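Local coordinates for protein synthesis inhibitor I (Hordeum vulgare, PDB 4FBC) that acts as an inhibitor of protein synthesis, belongs to the ribosome-inactivating protein family and holds adenosine monophosphate in a pocket of its fold, at residues V143-G148 with R164-T169; D127-V132 with A209-W214; F15-N20 with A33-K38; M243-R246 with Q250-N253. The protein carries 3 engineered substitutions. All coordinates share one frame; numbering follows the deposited sequence.

Contact 1: residues V143-G148 with R164-T169; sequences VTALHG and REAVTT
Leu146 of helix 136-147 reaches across to Ala166 and Val167 of helix 157-179, where the axes of the two short segments approach to 9.0 Å at 121° between their N-to-C directions. Its CG lies anti to the carbonyl carbon (chi1 -60°), and the second torsion, near -173°, spreads the two methyls over different partners. CD2 meets CB of Ala166 at 3.8 Å, and CG is just as near, so the alanine methyl nestles against the CG-CD2 bond. The other branch, CD1, touches CG2 of Val167 at 4.0 Å, the two side chains crossing at about a right angle. Beside it two small residues face each other, Ala145 CB 4.3 Å from Ala166 CB, where the CA atoms of the two segments come nearest. Leu78 of strand 78-83 adds to the packing around Leu146, while the side chain of Val167 also leans on Leu122 and Phe115 and is about 7 Å from the bound AMP at the nearest atoms. Within helix 157-179, OG1 of Thr168 turns back on Arg164 O at 2.8 Å. No hydrogen bond links the segments, so between these two segments the fit rests on van der Waals packing of aliphatic groups.

Contact 2: residues D127-V132 with A209-W214; sequences DKLTNV and AQVNGW
Leu129 and Val211 make the apolar part of this contact, with CD1 of Leu129 3.6 Å from CG1 of Val211 and the two side chains slanting across each other. The leucine sits in a short 3-10 segment, its CG anti to the carbonyl carbon (chi1 -77°), which aims it at the C-terminal end of helix 205-211. Tyr119 and Leu123 of helix 119-123 also touch it.

The second kind is a methyl against an amide. CD1 of Leu129 also lies 3.5 Å from OD1 of Asn212, the side chains approaching from opposite directions. In the ribosome-inactivating protein fold seen here, the loop between helix 119-123 and strand 134-135 thus packs against the junction of helices 205-211 and 214-225, with Gly213 at the N-cap position. Trp214, the next residue, belongs to the AMP pocket.

Polar links flank the apolar patch without joining the two segments directly. ND2 of Asn212 donates to the carbonyl of Thr126, which ties the amide to the start of the loop. Lys208, one turn back on the helix, forms a salt bridge with OD1 of Asp127, and its NZ is also hydrogen-bonded to OG1 of Thr130.

Contact 3: residues F15-N20 with A33-K38; sequences FTATFN and AGIRNK
Strand 16-20 passes helix 25-39 with the CA atoms of Ala17 and Ile35 6.5 Å apart and those of Phe15 and Lys38 7.5 Å apart. At the closer point CB of Ala17 presses on CG1 of Ile35 at 3.5 Å, with CD1 of the isoleucine slightly farther off. Phe15 and Lys38 carry more of the interface. Phe15 holds its CG between the backbone N and the carbonyl carbon (chi1 64°), and this rotation offers the ring to the helix. CB of Lys38 stands over the middle of one ring face, 3.6 Å from the centroid of Phe15 and 7° off the normal, a well-centred CH-pi contact. Beyond CG the lysine chain is extended and runs back along the aromatic side chain, its CD 3.6 Å from CD2 of Phe15. The ammonium group finishes near the strand backbone, where a water accepts from NZ of Lys38 and donates to the carbonyl O of Thr16. Phe15 further stacks with Phe65. Strand 16-20 is one of the two outermost strands of the six-stranded mixed sheet and runs parallel to strand 64-70, and helix 25-39 packs against it through Ala17 and Phe15, while Arg36 reaches the carbonyls of Ala177 and Thr178 around the end of helix 157-179.

Contact 4: residues M243-R246 with Q250-N253; sequences MGVR and QAAN
A G1 beta bulge, in which Gly244 and Val245 both face Ile240, leads here into the first turns of helix 248-254, and Gln250 of that helix folds back onto it. Gly244 has the positive phi (75°) expected at the first position of such a bulge. The main polar link is the bond from Arg246 N to OE1 of Gln250, 2.7 Å long with 164° at the hydrogen; the donor lies almost straight out along the carbonyl bond of the amide. Gln250 reaches it with CG anti to the carbonyl carbon and a chain extended beyond CG, which carries the amide back toward the N-terminal end of the helix. Its own backbone N-H is bonded to OG1 of Thr247, so backbone and side chain of one residue together fasten the chain entering the helix.

Beside this link lies an apolar contact. CG1 of Val245, anti to the backbone N (chi1 177°), lies 3.8 Å from CB of Ala251 and 3.6 Å from its N, resting against the helix backbone rather than a side chain alone. Leu217 of helix 214-225 and Phe237 touch both Val245 and Ala251, forming with them a small hydrophobic cluster. Arg246 contributes its backbone and CB, while its extended chain leads away and pairs in a salt bridge with Glu241. The aliphatic root of that chain still brushes the glutamine amide, CB of Arg246 standing 3.6 Å from OE1 of Gln250.

Overall arrangement
Contact 1 is wholly aliphatic and contact 2 mostly so, with an exposed asparagine amide at its margin; both count as buried, whereas contacts 3 and 4 are only partly buried and bring in polar groups: a water bridge to a lysine in contact 3, a direct amide bond to the backbone in contact 4. Contact 1 joins two helices, contact 3 a strand and a helix, and contacts 2 and 4 a loop and a helix. Along the chain, contact 1 is nested within the loop closed by contact 2, and the two touch where Thr168 CG2 meets Val132 CG2. Contact 2 also adjoins contact 4, through Gln210 and Met243. Contacts 1 and 4 lie on opposite sides of the chain's centre, their centres about 31 Å apart.

Contact 1: residues V143-G148 with R164-T169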
loop_
_atom_site.group_PDB
_atom_site.type_symbol
_atom_site.label_atom_id
_atom_site.label_comp_id
_atom_site.label_asym_id
_atom_site.label_seq_id
_atom_site.Cartn_x
_atom_site.Cartn_y
_atom_site.Cartn_z
ATOM N N VAL A 143 -12.355 -4.429 -9.071
ATOM C CA VAL A 143 -11.556 -5.273 -9.961
ATOM C C VAL A 143 -12.230 -5.364 -11.333
ATOM O O VAL A 143 -11.577 -5.239 -12.367
ATOM C CB VAL A 143 -11.290 -6.674 -9.356
ATOM C CG1 VAL A 143 -10.754 -7.642 -10.401
ATOM C CG2 VAL A 143 -10.315 -6.569 -8.213
ATOM N N THR A 144 -13.546 -5.549 -11.332
ATOM C CA THR A 144 -14.319 -5.606 -12.573
ATOM C C THR A 144 -14.201 -4.323 -13.400
ATOM O O THR A 144 -14.009 -4.378 -14.615
ATOM C CB THR A 144 -15.806 -5.886 -12.288
ATOM O OG1 THR A 144 -15.932 -7.165 -11.652
ATOM C CG2 THR A 144 -16.611 -5.889 -13.581
ATOM N N ALA A 145 -14.320 -3.177 -12.737
ATOM C CA ALA A 145 -14.332 -1.885 -13.429
ATOM C C ALA A 145 -12.999 -1.580 -14.106
ATOM O O ALA A 145 -12.967 -1.106 -15.252
ATOM C CB ALA A 145 -14.703 -0.773 -12.472
ATOM N N LEU A 146 -11.904 -1.842 -13.396
ATOM C CA LEU A 146 -10.568 -1.556 -13.922
ATOM C C LEU A 146 -10.117 -2.620 -14.924
ATOM O O LEU A 146 -9.481 -2.309 -15.933
ATOM C CB LEU A 146 -9.544 -1.416 -12.783
ATOM C CG LEU A 146 -9.803 -0.316 -11.749
ATOM C CD1 LEU A 146 -8.632 -0.171 -10.778
ATOM C CD2 LEU A 146 -10.108 1.029 -12.409
ATOM N N HIS A 147 -10.452 -3.878 -14.656
ATOM C CA HIS A 147 -10.019 -4.963 -15.532
ATOM C C HIS A 147 -10.727 -4.905 -16.886
ATOM O O HIS A 147 -10.188 -5.371 -17.890
ATOM C CB HIS A 147 -10.282 -6.317 -14.880
ATOM C CG HIS A 147 -9.497 -7.445 -15.470
ATOM N ND1 HIS A 147 -10.044 -8.689 -15.699
ATOM C CD2 HIS A 147 -8.198 -7.529 -15.848
ATOM C CE1 HIS A 147 -9.119 -9.487 -16.204
ATOM N NE2 HIS A 147 -7.991 -8.807 -16.305
ATOM N N GLY A 148 -11.932 -4.342 -16.909
ATOM C CA GLY A 148 -12.735 -4.304 -18.122
ATOM C C GLY A 148 -12.501 -3.089 -19.007
ATOM O O GLY A 148 -13.052 -2.992 -20.107
ATOM N N ARG A 164 -12.232 6.271 -10.628
ATOM C CA ARG A 164 -11.663 6.884 -9.419
ATOM C C ARG A 164 -12.011 6.091 -8.157
ATOM O O ARG A 164 -11.142 5.788 -7.331
ATOM C CB ARG A 164 -12.151 8.328 -9.240
ATOM C CG ARG A 164 -11.416 9.383 -10.069
ATOM C CD ARG A 164 -11.973 10.767 -9.755
ATOM N NE ARG A 164 -11.123 11.855 -10.237
ATOM C CZ ARG A 164 -11.294 12.470 -11.403
ATOM N NH1 ARG A 164 -12.284 12.099 -12.204
ATOM N NH2 ARG A 164 -10.477 13.456 -11.771
ATOM N N GLU A 165 -13.290 5.763 -8.012
ATOM C CA GLU A 165 -13.756 5.046 -6.835
ATOM C C GLU A 165 -13.136 3.654 -6.778
ATOM O O GLU A 165 -12.791 3.163 -5.701
ATOM C CB GLU A 165 -15.287 4.978 -6.840
ATOM C CG GLU A 165 -15.935 6.359 -6.835
ATOM C CD GLU A 165 -17.449 6.325 -7.011
ATOM O OE1 GLU A 165 -17.999 5.246 -7.329
ATOM O OE2 GLU A 165 -18.087 7.388 -6.834
ATOM N N ALA A 166 -12.979 3.030 -7.943
ATOM C CA ALA A 166 -12.350 1.713 -8.023
ATOM C C ALA A 166 -10.887 1.749 -7.567
ATOM O O ALA A 166 -10.459 0.917 -6.768
ATOM C CB ALA A 166 -12.449 1.154 -9.420
ATOM N N VAL A 167 -10.111 2.696 -8.092
ATOM C CA VAL A 167 -8.741 2.881 -7.615
ATOM C C VAL A 167 -8.661 3.144 -6.107
ATOM O O VAL A 167 -7.808 2.575 -5.417
ATOM C CB VAL A 167 -8.025 4.008 -8.396
ATOM C CG1 VAL A 167 -6.681 4.356 -7.734
ATOM C CG2 VAL A 167 -7.823 3.577 -9.826
ATOM N N THR A 168 -9.555 3.990 -5.594
ATOM C CA THR A 168 -9.568 4.341 -4.177
ATOM C C THR A 168 -9.808 3.086 -3.337
ATOM O O THR A 168 -9.139 2.853 -2.314
ATOM C CB THR A 168 -10.666 5.375 -3.860
ATOM O OG1 THR A 168 -10.480 6.536 -4.680
ATOM C CG2 THR A 168 -10.617 5.785 -2.403
ATOM N N THR A 169 -10.757 2.276 -3.801
ATOM C CA THR A 169 -11.118 1.024 -3.131
ATOM C C THR A 169 -9.902 0.104 -3.037
ATOM O O THR A 169 -9.602 -0.443 -1.967
ATOM C CB THR A 169 -12.247 0.298 -3.888
ATOM O OG1 THR A 169 -13.413 1.136 -3.921
ATOM C CG2 THR A 169 -12.591 -1.024 -3.183
#

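Contact 2: residues D127-V132 with A209-W214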
loop_
_atom_site.group_PDB
_atom_site.type_symbol
_atom_site.label_atom_id
_atom_site.label_comp_id
_atom_site.label_asym_id
_atom_site.label_seq_id
_atom_site.Cartn_x
_atom_site.Cartn_y
_atom_site.Cartn_z
ATOM N N ASP A 127 -9.614 14.199 3.535
ATOM C CA ASP A 127 -10.552 14.084 4.650
ATOM C C ASP A 127 -11.735 13.177 4.298
ATOM O O ASP A 127 -12.526 12.826 5.170
ATOM C CB ASP A 127 -11.063 15.471 5.059
ATOM C CG ASP A 127 -11.678 15.490 6.454
ATOM O OD1 ASP A 127 -11.138 14.821 7.366
ATOM O OD2 ASP A 127 -12.700 16.190 6.640
ATOM N N LYS A 128 -11.849 12.792 3.029
ATOM C CA LYS A 128 -13.010 12.024 2.571
ATOM C C LYS A 128 -12.835 10.501 2.621
ATOM O O LYS A 128 -13.719 9.766 2.188
ATOM C CB LYS A 128 -13.416 12.451 1.158
ATOM C CG LYS A 128 -13.523 13.954 0.988
ATOM C CD LYS A 128 -14.704 14.337 0.107
ATOM C CE LYS A 128 -15.421 15.559 0.669
ATOM N NZ LYS A 128 -14.512 16.735 0.775
ATOM N N LEU A 129 -11.701 10.034 3.141
ATOM C CA LEU A 129 -11.425 8.594 3.232
ATOM C C LEU A 129 -12.475 7.870 4.078
ATOM O O LEU A 129 -12.727 6.675 3.901
ATOM C CB LEU A 129 -10.028 8.357 3.822
ATOM C CG LEU A 129 -8.845 8.574 2.876
ATOM C CD1 LEU A 129 -7.520 8.548 3.632
ATOM C CD2 LEU A 129 -8.857 7.515 1.801
ATOM N N THR A 130 -13.083 8.608 4.998
ATOM C CA THR A 130 -14.103 8.058 5.883
ATOM C C THR A 130 -15.434 7.821 5.154
ATOM O O THR A 130 -16.387 7.314 5.746
ATOM C CB THR A 130 -14.310 8.964 7.114
ATOM O OG1 THR A 130 -14.225 10.343 6.718
ATOM C CG2 THR A 130 -13.245 8.682 8.162
ATOM N N ASN A 131 -15.482 8.179 3.872
ATOM C CA ASN A 131 -16.692 8.048 3.053
ATOM C C ASN A 131 -16.655 6.847 2.113
ATOM O O ASN A 131 -17.657 6.534 1.461
ATOM C CB ASN A 131 -16.923 9.311 2.210
ATOM C CG ASN A 131 -17.244 10.536 3.050
ATOM O OD1 ASN A 131 -17.792 10.427 4.148
ATOM N ND2 ASN A 131 -16.904 11.716 2.530
ATOM N N VAL A 132 -15.503 6.187 2.028
ATOM C CA VAL A 132 -15.322 5.104 1.063
ATOM C C VAL A 132 -15.754 3.746 1.618
ATOM O O VAL A 132 -15.160 3.230 2.565
ATOM C CB VAL A 132 -13.852 4.997 0.607
ATOM C CG1 VAL A 132 -13.714 3.969 -0.505
ATOM C CG2 VAL A 132 -13.341 6.360 0.146
ATOM N N ALA A 209 -6.469 9.126 9.872
ATOM C CA ALA A 209 -5.274 9.859 10.309
ATOM C C ALA A 209 -4.005 9.044 10.068
ATOM O O ALA A 209 -2.986 9.578 9.599
ATOM C CB ALA A 209 -5.390 10.252 11.774
ATOM N N GLN A 210 -4.069 7.750 10.386
ATOM C CA GLN A 210 -2.959 6.834 10.120
ATOM C C GLN A 210 -2.609 6.796 8.638
ATOM O O GLN A 210 -1.444 7.006 8.262
ATOM C CB GLN A 210 -3.307 5.419 10.613
ATOM C CG GLN A 210 -3.401 5.289 12.136
ATOM C CD GLN A 210 -4.245 4.107 12.565
ATOM O OE1 GLN A 210 -4.497 3.195 11.776
ATOM N NE2 GLN A 210 -4.703 4.124 13.808
ATOM N N VAL A 211 -3.613 6.542 7.800
ATOM C CA VAL A 211 -3.411 6.505 6.351
ATOM C C VAL A 211 -2.785 7.810 5.834
ATOM O O VAL A 211 -1.868 7.785 5.006
ATOM C CB VAL A 211 -4.722 6.187 5.596
ATOM C CG1 VAL A 211 -4.569 6.468 4.106
ATOM C CG2 VAL A 211 -5.115 4.718 5.816
ATOM N N ASN A 212 -3.253 8.940 6.358
ATOM C CA ASN A 212 -2.735 10.245 5.932
ATOM C C ASN A 212 -1.414 10.664 6.604
ATOM O O ASN A 212 -0.891 11.751 6.329
ATOM C CB ASN A 212 -3.811 11.328 6.124
ATOM C CG ASN A 212 -4.945 11.219 5.114
ATOM O OD1 ASN A 212 -4.774 10.686 4.012
ATOM N ND2 ASN A 212 -6.115 11.737 5.485
ATOM N N GLY A 213 -0.867 9.802 7.464
ATOM C CA GLY A 213 0.364 10.100 8.183
ATOM C C GLY A 213 1.343 8.933 8.320
ATOM O O GLY A 213 2.027 8.799 9.337
ATOM N N TRP A 214 1.427 8.099 7.294
ATOM C CA TRP A 214 2.291 6.918 7.329
ATOM C C TRP A 214 3.752 7.276 7.619
ATOM O O TRP A 214 4.401 6.644 8.444
ATOM C CB TRP A 214 2.174 6.171 6.002
ATOM C CG TRP A 214 2.964 4.892 5.882
ATOM C CD1 TRP A 214 3.100 3.902 6.814
ATOM C CD2 TRP A 214 3.703 4.468 4.733
ATOM N NE1 TRP A 214 3.894 2.889 6.313
ATOM C CE2 TRP A 214 4.270 3.211 5.037
ATOM C CE3 TRP A 214 3.941 5.033 3.474
ATOM C CZ2 TRP A 214 5.066 2.513 4.126
ATOM C CZ3 TRP A 214 4.717 4.339 2.570
ATOM C CH2 TRP A 214 5.276 3.093 2.895
#

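Contact 3: residues F15-N20 with A33-K38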
loop_
_atom_site.group_PDB
_atom_site.type_symbol
_atom_site.label_atom_id
_atom_site.label_comp_id
_atom_site.label_asym_id
_atom_site.label_seq_id
_atom_site.Cartn_x
_atom_site.Cartn_y
_atom_site.Cartn_z
ATOM N N PHE A 15 8.438 -9.556 -7.071
ATOM C CA PHE A 15 7.561 -10.668 -6.724
ATOM C C PHE A 15 6.136 -10.343 -7.143
ATOM O O PHE A 15 5.815 -9.194 -7.469
ATOM C CB PHE A 15 7.614 -10.983 -5.217
ATOM C CG PHE A 15 7.110 -9.868 -4.339
ATOM C CD1 PHE A 15 7.959 -8.844 -3.950
ATOM C CD2 PHE A 15 5.793 -9.848 -3.899
ATOM C CE1 PHE A 15 7.512 -7.810 -3.152
ATOM C CE2 PHE A 15 5.328 -8.813 -3.084
ATOM C CZ PHE A 15 6.187 -7.797 -2.709
ATOM N N THR A 16 5.286 -11.363 -7.140
ATOM C CA THR A 16 3.870 -11.161 -7.397
ATOM C C THR A 16 3.064 -11.754 -6.248
ATOM O O THR A 16 3.289 -12.901 -5.851
ATOM C CB THR A 16 3.428 -11.783 -8.732
ATOM O OG1 THR A 16 4.098 -11.113 -9.812
ATOM C CG2 THR A 16 1.923 -11.633 -8.919
ATOM N N ALA A 17 2.149 -10.963 -5.697
ATOM C CA ALA A 17 1.212 -11.460 -4.691
ATOM C C ALA A 17 -0.156 -11.589 -5.338
ATOM O O ALA A 17 -0.601 -10.684 -6.040
ATOM C CB ALA A 17 1.148 -10.514 -3.485
ATOM N N THR A 18 -0.838 -12.705 -5.097
ATOM C CA THR A 18 -2.111 -12.952 -5.756
ATOM C C THR A 18 -3.204 -13.185 -4.722
ATOM O O THR A 18 -2.982 -13.864 -3.714
ATOM C CB THR A 18 -2.012 -14.163 -6.718
ATOM O OG1 THR A 18 -1.081 -13.865 -7.767
ATOM C CG2 THR A 18 -3.363 -14.482 -7.340
ATOM N N PHE A 19 -4.369 -12.588 -4.954
ATOM C CA PHE A 19 -5.519 -12.825 -4.092
ATOM C C PHE A 19 -6.777 -13.066 -4.915
ATOM O O PHE A 19 -7.089 -12.318 -5.843
ATOM C CB PHE A 19 -5.728 -11.653 -3.122
ATOM C CG PHE A 19 -6.890 -11.841 -2.179
ATOM C CD1 PHE A 19 -6.886 -12.872 -1.243
ATOM C CD2 PHE A 19 -7.986 -10.987 -2.225
ATOM C CE1 PHE A 19 -7.953 -13.047 -0.369
ATOM C CE2 PHE A 19 -9.066 -11.151 -1.352
ATOM C CZ PHE A 19 -9.049 -12.189 -0.424
ATOM N N ASN A 20 -7.497 -14.129 -4.568
ATOM C CA ASN A 20 -8.808 -14.408 -5.126
ATOM C C ASN A 20 -9.851 -13.667 -4.289
ATOM O O ASN A 20 -9.955 -13.893 -3.084
ATOM C CB ASN A 20 -9.019 -15.932 -5.121
ATOM C CG ASN A 20 -10.478 -16.345 -5.213
ATOM O OD1 ASN A 20 -11.343 -15.598 -5.676
ATOM N ND2 ASN A 20 -10.754 -17.569 -4.776
ATOM N N ALA A 33 0.126 -10.262 4.743
ATOM C CA ALA A 33 1.364 -10.518 5.471
ATOM C C ALA A 33 2.523 -10.898 4.546
ATOM O O ALA A 33 3.686 -10.568 4.809
ATOM C CB ALA A 33 1.142 -11.603 6.537
ATOM N N GLY A 34 2.203 -11.582 3.458
ATOM C CA GLY A 34 3.217 -12.056 2.529
ATOM C C GLY A 34 3.806 -10.891 1.754
ATOM O O GLY A 34 5.009 -10.883 1.473
ATOM N N ILE A 35 2.965 -9.918 1.409
ATOM C CA ILE A 35 3.446 -8.670 0.792
ATOM C C ILE A 35 4.425 -7.953 1.726
ATOM O O ILE A 35 5.525 -7.570 1.309
ATOM C CB ILE A 35 2.295 -7.720 0.391
ATOM C CG1 ILE A 35 1.411 -8.389 -0.668
ATOM C CG2 ILE A 35 2.855 -6.398 -0.156
ATOM C CD1 ILE A 35 0.155 -7.633 -1.032
ATOM N N ARG A 36 4.039 -7.768 2.988
ATOM C CA ARG A 36 4.924 -7.110 3.939
ATOM C C ARG A 36 6.246 -7.852 4.044
ATOM O O ARG A 36 7.310 -7.241 4.066
ATOM C CB ARG A 36 4.281 -7.055 5.322
ATOM C CG ARG A 36 3.020 -6.232 5.386
ATOM C CD ARG A 36 2.346 -6.462 6.742
ATOM N NE ARG A 36 1.121 -5.690 6.846
ATOM C CZ ARG A 36 0.151 -5.969 7.706
ATOM N NH1 ARG A 36 0.278 -7.015 8.530
ATOM N NH2 ARG A 36 -0.943 -5.223 7.724
ATOM N N ASN A 37 6.167 -9.179 4.099
ATOM C CA ASN A 37 7.347 -10.011 4.285
ATOM C C ASN A 37 8.312 -9.895 3.104
ATOM O O ASN A 37 9.521 -9.762 3.296
ATOM C CB ASN A 37 6.946 -11.472 4.515
ATOM C CG ASN A 37 8.146 -12.390 4.667
ATOM O OD1 ASN A 37 8.437 -13.194 3.783
ATOM N ND2 ASN A 37 8.853 -12.271 5.790
ATOM N N LYS A 38 7.778 -9.924 1.888
ATOM C CA LYS A 38 8.617 -9.816 0.699
ATOM C C LYS A 38 9.178 -8.410 0.454
ATOM O O LYS A 38 10.189 -8.258 -0.241
ATOM C CB LYS A 38 7.882 -10.347 -0.535
ATOM C CG LYS A 38 7.642 -11.860 -0.465
ATOM C CD LYS A 38 7.164 -12.415 -1.792
ATOM C CE LYS A 38 7.297 -13.934 -1.819
ATOM N NZ LYS A 38 6.811 -14.497 -3.115
HETATM O O HOH W 1 4.587 -13.420 -3.407
#

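Contact 4: residues M243-R246 with Q250-N253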
loop_
_atom_site.group_PDB
_atom_site.type_symbol
_atom_site.label_atom_id
_atom_site.label_comp_id
_atom_site.label_asym_id
_atom_site.label_seq_id
_atom_site.Cartn_x
_atom_site.Cartn_y
_atom_site.Cartn_z
ATOM N N MET A 243 -4.257 9.692 15.605
ATOM C CA MET A 243 -4.194 8.311 15.125
ATOM C C MET A 243 -4.604 7.294 16.182
ATOM O O MET A 243 -4.685 6.087 15.896
ATOM C CB MET A 243 -2.770 7.982 14.683
ATOM C CG MET A 243 -2.302 8.782 13.500
ATOM S SD MET A 243 -0.648 8.228 13.074
ATOM C CE MET A 243 -0.271 9.316 11.699
ATOM N N GLY A 244 -4.836 7.767 17.403
ATOM C CA GLY A 244 -5.152 6.885 18.519
ATOM C C GLY A 244 -3.916 6.149 19.021
ATOM O O GLY A 244 -4.020 5.147 19.732
ATOM N N VAL A 245 -2.744 6.659 18.654
ATOM C CA VAL A 245 -1.482 5.993 18.952
ATOM C C VAL A 245 -0.682 6.800 19.952
ATOM O O VAL A 245 -0.061 7.804 19.599
ATOM C CB VAL A 245 -0.652 5.804 17.661
ATOM C CG1 VAL A 245 0.707 5.163 17.977
ATOM C CG2 VAL A 245 -1.417 4.964 16.665
ATOM N N ARG A 246 -0.704 6.361 21.206
ATOM C CA ARG A 246 -0.047 7.101 22.275
ATOM C C ARG A 246 1.287 6.506 22.707
ATOM O O ARG A 246 2.103 7.196 23.308
ATOM C CB ARG A 246 -0.964 7.185 23.489
ATOM C CG ARG A 246 -2.177 8.039 23.255
ATOM C CD ARG A 246 -2.880 8.271 24.565
ATOM N NE ARG A 246 -4.150 8.956 24.378
ATOM C CZ ARG A 246 -5.107 9.003 25.297
ATOM N NH1 ARG A 246 -4.935 8.396 26.468
ATOM N NH2 ARG A 246 -6.237 9.652 25.044
ATOM N N GLN A 250 1.657 0.592 20.970
ATOM C CA GLN A 250 0.520 0.833 20.095
ATOM C C GLN A 250 0.959 1.106 18.659
ATOM O O GLN A 250 0.316 0.649 17.715
ATOM C CB GLN A 250 -0.346 1.985 20.619
ATOM C CG GLN A 250 -1.110 1.642 21.906
ATOM C CD GLN A 250 -1.822 2.846 22.488
ATOM O OE1 GLN A 250 -1.614 3.971 22.037
ATOM N NE2 GLN A 250 -2.674 2.615 23.486
ATOM N N ALA A 251 2.057 1.845 18.500
ATOM C CA ALA A 251 2.596 2.117 17.173
ATOM C C ALA A 251 3.001 0.820 16.455
ATOM O O ALA A 251 2.737 0.670 15.263
ATOM C CB ALA A 251 3.786 3.071 17.266
ATOM N N ALA A 252 3.639 -0.094 17.192
ATOM C CA ALA A 252 4.053 -1.398 16.657
ATOM C C ALA A 252 2.840 -2.234 16.254
ATOM O O ALA A 252 2.833 -2.858 15.193
ATOM C CB ALA A 252 4.922 -2.157 17.663
ATOM N N ASN A 253 1.807 -2.244 17.093
ATOM C CA ASN A 253 0.570 -2.938 16.732
ATOM C C ASN A 253 -0.153 -2.306 15.547
ATOM O O ASN A 253 -0.951 -2.964 14.885
ATOM C CB ASN A 253 -0.373 -3.014 17.934
ATOM C CG ASN A 253 0.025 -4.092 18.908
ATOM O OD1 ASN A 253 0.317 -5.228 18.510
ATOM N ND2 ASN A 253 0.051 -3.754 20.191
#